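Local coordinates for probable outer membrane protein (Pseudomonas aeruginosa, PDB 3DWO), which forms an outer-membrane beta-barrel of the FadL family and probably carries long-chain fatty acids or other hydrophobic compounds across the membrane, at residues A[197-202]-A[248-253]. Residues are numbered along the deposited sequence; the frame is centred on the assembly and turned at random.
With C8E ((hydroxyethyloxy)tri(ethyloxy)octane), chain C.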
loop_
_atom_site.group_PDB
_atom_site.type_symbol
_atom_site.label_atom_id
_atom_site.label_comp_id
_atom_site.label_asym_id
_atom_site.label_seq_id
_atom_site.Cartn_x
_atom_site.Cartn_y
_atom_site.Cartn_z
ATOM N N SER A 197 -21.219 -1.316 -23.684
ATOM C CA SER A 197 -21.091 -2.737 -23.384
ATOM C C SER A 197 -21.305 -3.731 -24.525
ATOM O O SER A 197 -21.625 -4.897 -24.282
ATOM C CB SER A 197 -22.001 -3.084 -22.203
ATOM O OG SER A 197 -21.585 -2.376 -21.043
ATOM N N ASN A 198 -21.141 -3.275 -25.765
ATOM C CA ASN A 198 -21.251 -4.168 -26.912
ATOM C C ASN A 198 -19.830 -4.636 -27.161
ATOM O O ASN A 198 -19.577 -5.831 -27.285
ATOM C CB ASN A 198 -21.795 -3.439 -28.135
ATOM C CG ASN A 198 -23.295 -3.320 -28.104
ATOM O OD1 ASN A 198 -23.866 -2.829 -27.133
ATOM N ND2 ASN A 198 -23.946 -3.772 -29.160
ATOM N N SER A 199 -18.901 -3.687 -27.230
ATOM C CA SER A 199 -17.499 -4.028 -27.392
ATOM C C SER A 199 -16.966 -4.137 -25.961
ATOM O O SER A 199 -17.403 -3.397 -25.072
ATOM C CB SER A 199 -16.748 -2.924 -28.149
ATOM O OG SER A 199 -16.854 -1.675 -27.485
ATOM N N SER A 200 -16.063 -5.078 -25.720
ATOM C CA SER A 200 -15.487 -5.240 -24.390
ATOM C C SER A 200 -14.258 -6.131 -24.423
ATOM O O SER A 200 -14.259 -7.217 -25.028
ATOM C CB SER A 200 -16.503 -5.823 -23.400
ATOM O OG SER A 200 -16.680 -7.208 -23.607
ATOM N N ALA A 201 -13.214 -5.657 -23.760
ATOM C CA ALA A 201 -11.959 -6.378 -23.682
ATOM C C ALA A 201 -11.330 -6.055 -22.331
ATOM O O ALA A 201 -11.468 -4.939 -21.822
ATOM C CB ALA A 201 -11.043 -5.942 -24.810
ATOM N N LEU A 202 -10.661 -7.037 -21.742
ATOM C CA LEU A 202 -10.013 -6.821 -20.463
ATOM C C LEU A 202 -8.587 -6.347 -20.691
ATOM O O LEU A 202 -7.757 -7.066 -21.268
ATOM C CB LEU A 202 -9.992 -8.108 -19.641
ATOM C CG LEU A 202 -9.387 -7.952 -18.239
ATOM C CD1 LEU A 202 -10.354 -7.174 -17.358
ATOM C CD2 LEU A 202 -9.107 -9.322 -17.635
ATOM N N ASP A 248 -9.700 -9.682 -25.418
ATOM C CA ASP A 248 -11.024 -9.415 -25.970
ATOM C C ASP A 248 -11.975 -10.605 -25.889
ATOM O O ASP A 248 -11.579 -11.745 -26.116
ATOM C CB ASP A 248 -10.907 -8.974 -27.432
ATOM C CG ASP A 248 -10.239 -10.026 -28.309
ATOM O OD1 ASP A 248 -10.815 -10.379 -29.358
ATOM O OD2 ASP A 248 -9.136 -10.493 -27.950
ATOM N N HIS A 249 -13.230 -10.322 -25.556
ATOM C CA HIS A 249 -14.293 -11.327 -25.468
ATOM C C HIS A 249 -15.468 -10.542 -26.023
ATOM O O HIS A 249 -16.529 -10.377 -25.403
ATOM C CB HIS A 249 -14.510 -11.765 -24.014
ATOM C CG HIS A 249 -14.470 -10.644 -23.023
ATOM N ND1 HIS A 249 -15.607 -10.125 -22.438
ATOM C CD2 HIS A 249 -13.426 -9.967 -22.483
ATOM C CE1 HIS A 249 -15.267 -9.183 -21.577
ATOM N NE2 HIS A 249 -13.949 -9.067 -21.585
ATOM N N ASP A 250 -15.216 -10.081 -27.241
ATOM C CA ASP A 250 -16.070 -9.204 -28.027
ATOM C C ASP A 250 -16.659 -9.792 -29.301
ATOM O O ASP A 250 -17.441 -9.131 -29.984
ATOM C CB ASP A 250 -15.210 -8.009 -28.445
ATOM C CG ASP A 250 -15.771 -6.725 -27.994
ATOM O OD1 ASP A 250 -15.061 -5.709 -28.092
ATOM O OD2 ASP A 250 -16.934 -6.740 -27.544
ATOM N N GLY A 251 -16.253 -11.003 -29.651
ATOM C CA GLY A 251 -16.734 -11.573 -30.889
ATOM C C GLY A 251 -15.910 -10.932 -31.998
ATOM O O GLY A 251 -16.324 -10.887 -33.155
ATOM N N GLY A 252 -14.742 -10.406 -31.634
ATOM C CA GLY A 252 -13.862 -9.786 -32.614
ATOM C C GLY A 252 -13.944 -8.275 -32.801
ATOM O O GLY A 252 -13.170 -7.715 -33.582
ATOM N N LEU A 253 -14.865 -7.608 -32.109
ATOM C CA LEU A 253 -15.012 -6.157 -32.244
ATOM C C LEU A 253 -13.759 -5.383 -31.891
ATOM O O LEU A 253 -13.276 -4.577 -32.683
ATOM C CB LEU A 253 -16.160 -5.638 -31.373
ATOM C CG LEU A 253 -17.575 -6.026 -31.804
ATOM C CD1 LEU A 253 -18.585 -5.443 -30.829
ATOM C CD2 LEU A 253 -17.841 -5.513 -33.214
HETATM C C1 C8E C . -6.453 2.490 -22.147
HETATM C C2 C8E C . -6.926 3.404 -23.173
HETATM C C3 C8E C . -7.816 2.793 -24.150
HETATM C C4 C8E C . -8.073 3.790 -25.176
HETATM C C5 C8E C . -9.144 3.278 -26.059
HETATM C C6 C8E C . -9.517 4.285 -27.019
HETATM C C7 C8E C . -10.355 3.496 -27.909
HETATM C C8 C8E C . -10.774 4.369 -29.012
HETATM O O9 C8E C . -11.647 4.074 -30.085
HETATM C C10 C8E C . -11.332 3.026 -30.979
HETATM C C11 C8E C . -12.440 3.032 -31.978
HETATM O O12 C8E C . -13.220 1.831 -31.925
HETATM C C13 C8E C . -14.432 1.891 -32.716
HETATM C C14 C8E C . -15.468 0.746 -32.916
HETATM O O15 C8E C . -15.639 -0.557 -32.274
HETATM C C16 C8E C . -14.903 -1.569 -32.982
HETATM C C17 C8E C . -15.679 -2.280 -34.102
HETATM O O18 C8E C . -15.040 -2.845 -35.267
HETATM C C19 C8E C . -14.943 -1.899 -36.365
HETATM C C20 C8E C . -13.963 -2.072 -37.581
HETATM O O21 C8E C . -13.627 -0.912 -38.352
HETATM O O HOH W 1 -18.907 -9.354 -24.923
#
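Ala201 and Asp248 face each other as an antiparallel, non-hydrogen-bonded pair with CA atoms 3.9 Å apart, and beyond them the backbones splay to 5.4 Å between the CA atoms of Ser199 and Asp250. On the face shared by this pair, the methyl CB of Ala201 lies 4.0 Å from Asp248 CB, and both side chains also touch Thr254 on the helix that follows. One residue further, the His249 N-H points almost straight at Ser200 O, a long, weak hydrogen bond (3.3 Å, 173°). That same carbonyl oxygen sits over the centre of the His249 imidazole, 3.8 Å above its plane, because the ring folds back toward the strand with CG in the crowded position between the backbone N and the carbonyl carbon (chi1 41°). Ser200 OG reaches the CE1 corner of the ring at 3.2 Å, and a water that donates to His249 O also makes a weak hydrogen bond with this hydroxyl. In this FadL-family barrel, strands 201-220 and 226-248 pair along the wall, and the contact lies where that pairing gives out: past the bridge, the weak backbone bond and then the Asp250 carboxylate carry it. Asp250 OD1 accepts a weak, bent bond from Ser200 N (143°), its detail less certain because Ser200 N is crowded against the carboxylate, and is also hydrogen-bonded to Thr254 OG1 in helix 253-259. Past Gly252, the N-cap residue, Leu253 points toward the 197-202 segment, laying CD1 3.7 Å from Asn198 O in the loop before the strand while CD2 meets C17 of a bound C8E detergent at 4.0 Å.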